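Local coordinates for Serine/threonine protein phosphatase Stp1 (Streptococcus agalactiae, PDB 2PK0), which removes phosphate from phosphoserine and phosphothreonine residues of proteins as a PP2C-family, metal-dependent phosphatase, probably in bacterial signalling, at residues M202-L212 / D224-L235. Residues are numbered along the deposited sequence; the frame is centred on the assembly and turned at random.
Sequences MLSNADIATVL and DLITLANHRGGL
L203 and V211 both pack on CD2 of L225 in helix 218-231. CD2 of L225 lies 3.8 Å from V211 CB and 3.9 Å from L203 CD2, while I208 CG2 touches the same methyl. The other branch of L203, CD1, rests on A229 CA (3.6 Å). This packed apolar part gives way to a looser, polar margin. There the exposed R232, bent at chi2 (-65°), carries its guanidinium past M202 O to a salt bridge with the partly exposed D207, R232 NH2 standing 3.3 Å from D207 OD2 in a long, bent bond. The carboxylate and guanidinium planes are nearly perpendicular (87°); S204 N and R232 NH2 reach OD2 from opposite faces of the carboxylate, so the capping box of S204 and D207 at the start of helix 205-212 is tied to R232. M202 runs along the Schellman turn at G233, its SD 3.8 Å from G234 N and its CE against L235, whose side chain lies about 9 Å from a magnesium ion. The axes of 205-212 and 224-231 run roughly antiparallel (141°), with L225 and I208 also packed on helix 197-200, and A229 and L212 on strand 238-245.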
ATOM      1  N   MET A 202       6.471 -12.003   5.617  1.00 35.42           N
ATOM      2  CA  MET A 202       6.681 -13.408   5.312  1.00 34.23           C
ATOM      3  C   MET A 202       7.760 -13.649   4.243  1.00 33.66           C
ATOM      4  O   MET A 202       8.452 -14.656   4.285  1.00 34.44           O
ATOM      5  CB  MET A 202       5.363 -14.052   4.892  1.00 35.73           C
ATOM      6  CG  MET A 202       4.256 -14.030   5.948  1.00 34.88           C
ATOM      7  SD  MET A 202       4.594 -14.887   7.514  1.00 34.36           S
ATOM      8  CE  MET A 202       4.769 -13.498   8.641  1.00 35.37           C
ATOM      9  N   LEU A 203       7.918 -12.724   3.301  1.00 32.81           N
ATOM     10  CA  LEU A 203       8.879 -12.881   2.184  1.00 32.40           C
ATOM     11  C   LEU A 203       9.982 -11.845   2.238  1.00 31.59           C
ATOM     12  O   LEU A 203       9.727 -10.694   2.552  1.00 34.24           O
ATOM     13  CB  LEU A 203       8.185 -12.642   0.854  1.00 31.10           C
ATOM     14  CG  LEU A 203       7.525 -13.773   0.099  1.00 33.45           C
ATOM     15  CD1 LEU A 203       6.681 -14.630   0.998  1.00 33.96           C
ATOM     16  CD2 LEU A 203       6.689 -13.218  -1.034  1.00 34.17           C
ATOM     17  N   SER A 204      11.200 -12.231   1.897  1.00 29.88           N
ATOM     18  CA  SER A 204      12.252 -11.241   1.730  1.00 31.93           C
ATOM     19  C   SER A 204      12.094 -10.529   0.376  1.00 32.37           C
ATOM     20  O   SER A 204      11.390 -11.013  -0.507  1.00 33.22           O
ATOM     21  CB  SER A 204      13.629 -11.895   1.828  1.00 32.65           C
ATOM     22  OG  SER A 204      13.994 -12.471   0.587  1.00 34.43           O
ATOM     23  N   ASN A 205      12.737  -9.375   0.218  1.00 32.30           N
ATOM     24  CA  ASN A 205      12.684  -8.630  -1.041  1.00 32.12           C
ATOM     25  C   ASN A 205      13.139  -9.453  -2.246  1.00 32.13           C
ATOM     26  O   ASN A 205      12.486  -9.489  -3.298  1.00 32.22           O
ATOM     27  CB  ASN A 205      13.538  -7.377  -0.925  1.00 32.45           C
ATOM     28  CG  ASN A 205      13.067  -6.457   0.182  1.00 35.49           C
ATOM     29  OD1 ASN A 205      11.949  -6.598   0.692  1.00 38.04           O
ATOM     30  ND2 ASN A 205      13.912  -5.502   0.560  1.00 31.72           N
ATOM     31  N   ALA A 206      14.251 -10.147  -2.059  1.00 32.69           N
ATOM     32  CA  ALA A 206      14.799 -11.004  -3.085  1.00 32.87           C
ATOM     33  C   ALA A 206      13.866 -12.178  -3.425  1.00 35.56           C
ATOM     34  O   ALA A 206      13.763 -12.545  -4.595  1.00 35.40           O
ATOM     35  CB  ALA A 206      16.158 -11.476  -2.678  1.00 31.38           C
ATOM     36  N   ASP A 207      13.158 -12.715  -2.419  1.00 37.31           N
ATOM     37  CA  ASP A 207      12.098 -13.717  -2.629  1.00 36.91           C
ATOM     38  C   ASP A 207      11.004 -13.217  -3.574  1.00 37.20           C
ATOM     39  O   ASP A 207      10.528 -13.975  -4.422  1.00 37.59           O
ATOM     40  CB  ASP A 207      11.445 -14.142  -1.306  1.00 40.25           C
ATOM     41  CG  ASP A 207      12.390 -14.922  -0.392  1.00 44.15           C
ATOM     42  OD1 ASP A 207      13.339 -15.568  -0.895  1.00 46.14           O
ATOM     43  OD2 ASP A 207      12.187 -14.878   0.840  1.00 43.85           O
ATOM     44  N   ILE A 208      10.603 -11.952  -3.404  1.00 36.58           N
ATOM     45  CA  ILE A 208       9.562 -11.317  -4.221  1.00 33.06           C
ATOM     46  C   ILE A 208      10.105 -11.157  -5.623  1.00 33.82           C
ATOM     47  O   ILE A 208       9.444 -11.531  -6.592  1.00 34.78           O
ATOM     48  CB  ILE A 208       9.144  -9.935  -3.655  1.00 31.89           C
ATOM     49  CG1 ILE A 208       8.533 -10.090  -2.265  1.00 30.70           C
ATOM     50  CG2 ILE A 208       8.149  -9.220  -4.566  1.00 30.05           C
ATOM     51  CD1 ILE A 208       8.366  -8.787  -1.533  1.00 27.46           C
ATOM     52  N   ALA A 209      11.335 -10.643  -5.711  1.00 34.31           N
ATOM     53  CA  ALA A 209      12.052 -10.489  -6.992  1.00 31.17           C
ATOM     54  C   ALA A 209      12.175 -11.809  -7.761  1.00 29.73           C
ATOM     55  O   ALA A 209      12.062 -11.842  -8.980  1.00 30.91           O
ATOM     56  CB  ALA A 209      13.414  -9.887  -6.759  1.00 27.79           C
ATOM     57  N   THR A 210      12.373 -12.895  -7.027  1.00 30.93           N
ATOM     58  CA  THR A 210      12.473 -14.228  -7.599  1.00 31.10           C
ATOM     59  C   THR A 210      11.168 -14.682  -8.241  1.00 33.68           C
ATOM     60  O   THR A 210      11.179 -15.233  -9.345  1.00 37.83           O
ATOM     61  CB  THR A 210      12.929 -15.215  -6.517  1.00 31.36           C
ATOM     62  OG1 THR A 210      14.330 -15.035  -6.316  1.00 32.86           O
ATOM     63  CG2 THR A 210      12.625 -16.690  -6.879  1.00 31.57           C
ATOM     64  N   VAL A 211      10.046 -14.423  -7.570  1.00 31.79           N
ATOM     65  CA  VAL A 211       8.752 -14.893  -8.052  1.00 31.35           C
ATOM     66  C   VAL A 211       8.408 -14.194  -9.361  1.00 33.65           C
ATOM     67  O   VAL A 211       7.916 -14.804 -10.309  1.00 35.11           O
ATOM     68  CB  VAL A 211       7.638 -14.660  -7.012  1.00 30.40           C
ATOM     69  CG1 VAL A 211       6.267 -14.901  -7.615  1.00 27.92           C
ATOM     70  CG2 VAL A 211       7.830 -15.552  -5.797  1.00 26.84           C
ATOM     71  N   LEU A 212       8.758 -12.920  -9.437  1.00 36.50           N
ATOM     72  CA  LEU A 212       8.370 -12.107 -10.569  1.00 36.61           C
ATOM     73  C   LEU A 212       9.278 -12.286 -11.772  1.00 40.60           C
ATOM     74  O   LEU A 212       8.961 -11.792 -12.846  1.00 40.82           O
ATOM     75  CB  LEU A 212       8.326 -10.645 -10.155  1.00 34.99           C
ATOM     76  CG  LEU A 212       7.403 -10.247  -8.998  1.00 34.01           C
ATOM     77  CD1 LEU A 212       7.506  -8.746  -8.808  1.00 31.57           C
ATOM     78  CD2 LEU A 212       5.945 -10.682  -9.246  1.00 32.08           C
ATOM     79  N   ASP A 224       1.301 -16.811  -6.826  1.00 33.20           N
ATOM     80  CA  ASP A 224       2.516 -17.411  -6.269  1.00 33.35           C
ATOM     81  C   ASP A 224       3.074 -16.651  -5.081  1.00 29.69           C
ATOM     82  O   ASP A 224       3.676 -17.241  -4.205  1.00 32.31           O
ATOM     83  CB  ASP A 224       3.615 -17.490  -7.330  1.00 36.09           C
ATOM     84  CG  ASP A 224       3.387 -18.593  -8.336  1.00 37.39           C
ATOM     85  OD1 ASP A 224       2.446 -19.391  -8.171  1.00 39.42           O
ATOM     86  OD2 ASP A 224       4.172 -18.665  -9.295  1.00 39.29           O
ATOM     87  N   LEU A 225       2.885 -15.342  -5.072  1.00 29.59           N
ATOM     88  CA  LEU A 225       3.326 -14.494  -3.972  1.00 27.77           C
ATOM     89  C   LEU A 225       2.545 -14.780  -2.691  1.00 30.83           C
ATOM     90  O   LEU A 225       3.139 -14.855  -1.615  1.00 29.30           O
ATOM     91  CB  LEU A 225       3.193 -13.016  -4.340  1.00 25.71           C
ATOM     92  CG  LEU A 225       4.232 -12.378  -5.265  1.00 24.85           C
ATOM     93  CD1 LEU A 225       3.901 -10.906  -5.491  1.00 25.74           C
ATOM     94  CD2 LEU A 225       5.615 -12.489  -4.684  1.00 23.34           C
ATOM     95  N   ILE A 226       1.226 -14.957  -2.799  1.00 31.16           N
ATOM     96  CA  ILE A 226       0.443 -15.171  -1.589  1.00 33.65           C
ATOM     97  C   ILE A 226       0.540 -16.614  -1.096  1.00 34.95           C
ATOM     98  O   ILE A 226       0.483 -16.864   0.114  1.00 36.72           O
ATOM     99  CB  ILE A 226      -1.037 -14.622  -1.674  1.00 35.17           C
ATOM    100  CG1 ILE A 226      -1.926 -15.511  -2.529  1.00 37.73           C
ATOM    101  CG2 ILE A 226      -1.074 -13.173  -2.196  1.00 30.49           C
ATOM    102  CD1 ILE A 226      -2.636 -16.593  -1.776  1.00 43.00           C
ATOM    103  N   THR A 227       0.694 -17.550  -2.039  1.00 36.03           N
ATOM    104  CA  THR A 227       0.897 -18.968  -1.728  1.00 33.19           C
ATOM    105  C   THR A 227       2.170 -19.118  -0.916  1.00 32.84           C
ATOM    106  O   THR A 227       2.153 -19.720   0.157  1.00 33.02           O
ATOM    107  CB  THR A 227       1.003 -19.815  -3.016  1.00 34.82           C
ATOM    108  OG1 THR A 227      -0.225 -19.723  -3.745  1.00 37.10           O
ATOM    109  CG2 THR A 227       1.285 -21.289  -2.708  1.00 32.46           C
ATOM    110  N   LEU A 228       3.254 -18.515  -1.405  1.00 31.62           N
ATOM    111  CA  LEU A 228       4.521 -18.483  -0.671  1.00 32.79           C
ATOM    112  C   LEU A 228       4.420 -17.793   0.691  1.00 32.42           C
ATOM    113  O   LEU A 228       4.991 -18.271   1.663  1.00 33.12           O
ATOM    114  CB  LEU A 228       5.622 -17.819  -1.509  1.00 32.58           C
ATOM    115  CG  LEU A 228       7.027 -17.914  -0.913  1.00 32.88           C
ATOM    116  CD1 LEU A 228       7.393 -19.368  -0.612  1.00 30.80           C
ATOM    117  CD2 LEU A 228       8.065 -17.257  -1.807  1.00 33.18           C
ATOM    118  N   ALA A 229       3.674 -16.693   0.761  1.00 30.92           N
ATOM    119  CA  ALA A 229       3.494 -15.995   2.018  1.00 29.92           C
ATOM    120  C   ALA A 229       2.732 -16.855   3.017  1.00 31.10           C
ATOM    121  O   ALA A 229       3.003 -16.822   4.216  1.00 31.23           O
ATOM    122  CB  ALA A 229       2.815 -14.666   1.796  1.00 28.19           C
ATOM    123  N   ASN A 230       1.796 -17.645   2.509  1.00 32.92           N
ATOM    124  CA  ASN A 230       1.082 -18.604   3.343  1.00 33.34           C
ATOM    125  C   ASN A 230       1.992 -19.745   3.802  1.00 34.84           C
ATOM    126  O   ASN A 230       1.935 -20.134   4.981  1.00 34.50           O
ATOM    127  CB  ASN A 230      -0.160 -19.136   2.612  1.00 31.67           C
ATOM    128  CG  ASN A 230      -1.306 -18.138   2.616  1.00 31.04           C
ATOM    129  OD1 ASN A 230      -1.519 -17.453   3.611  1.00 31.95           O
ATOM    130  ND2 ASN A 230      -2.046 -18.049   1.512  1.00 28.32           N
ATOM    131  N   HIS A 231       2.834 -20.252   2.890  1.00 34.55           N
ATOM    132  CA  HIS A 231       3.770 -21.323   3.211  1.00 37.25           C
ATOM    133  C   HIS A 231       4.748 -20.880   4.270  1.00 38.27           C
ATOM    134  O   HIS A 231       5.077 -21.644   5.154  1.00 43.66           O
ATOM    135  CB  HIS A 231       4.553 -21.805   1.987  1.00 43.34           C
ATOM    136  CG  HIS A 231       3.821 -22.817   1.156  1.00 46.80           C
ATOM    137  ND1 HIS A 231       3.268 -23.961   1.689  1.00 49.55           N
ATOM    138  CD2 HIS A 231       3.569 -22.864  -0.174  1.00 47.77           C
ATOM    139  CE1 HIS A 231       2.690 -24.662   0.728  1.00 49.15           C
ATOM    140  NE2 HIS A 231       2.856 -24.015  -0.412  1.00 49.77           N
ATOM    141  N   ARG A 232       5.192 -19.634   4.203  1.00 38.59           N
ATOM    142  CA  ARG A 232       6.047 -19.071   5.246  1.00 36.71           C
ATOM    143  C   ARG A 232       5.340 -18.831   6.571  1.00 35.62           C
ATOM    144  O   ARG A 232       5.995 -18.567   7.571  1.00 37.88           O
ATOM    145  CB  ARG A 232       6.663 -17.755   4.785  1.00 38.27           C
ATOM    146  CG  ARG A 232       7.566 -17.882   3.578  1.00 40.57           C
ATOM    147  CD  ARG A 232       8.795 -18.714   3.850  1.00 43.38           C
ATOM    148  NE  ARG A 232       9.620 -18.820   2.646  1.00 47.51           N
ATOM    149  CZ  ARG A 232      10.527 -17.915   2.280  1.00 48.21           C
ATOM    150  NH1 ARG A 232      11.234 -18.093   1.168  1.00 47.76           N
ATOM    151  NH2 ARG A 232      10.728 -16.830   3.029  1.00 47.80           N
ATOM    152  N   GLY A 233       4.013 -18.899   6.597  1.00 34.86           N
ATOM    153  CA  GLY A 233       3.297 -18.773   7.869  1.00 35.30           C
ATOM    154  C   GLY A 233       1.898 -18.205   7.763  1.00 37.32           C
ATOM    155  O   GLY A 233       0.980 -18.641   8.490  1.00 38.03           O
ATOM    156  N   GLY A 234       1.738 -17.234   6.861  1.00 35.36           N
ATOM    157  CA  GLY A 234       0.455 -16.573   6.630  1.00 35.14           C
ATOM    158  C   GLY A 234      -0.149 -15.873   7.844  1.00 34.70           C
ATOM    159  O   GLY A 234      -1.374 -15.791   7.966  1.00 36.86           O
ATOM    160  N   LEU A 235       0.695 -15.346   8.731  1.00 30.63           N
ATOM    161  CA  LEU A 235       0.235 -14.822  10.011  1.00 28.71           C
ATOM    162  C   LEU A 235      -0.623 -13.576   9.941  1.00 29.36           C
ATOM    163  O   LEU A 235      -1.161 -13.145  10.951  1.00 34.85           O
ATOM    164  CB  LEU A 235       1.409 -14.525  10.933  1.00 29.14           C
ATOM    165  CG  LEU A 235       2.390 -15.651  11.237  1.00 30.41           C
ATOM    166  CD1 LEU A 235       3.377 -15.176  12.251  1.00 29.20           C
ATOM    167  CD2 LEU A 235       1.689 -16.881  11.741  1.00 29.61           C
TER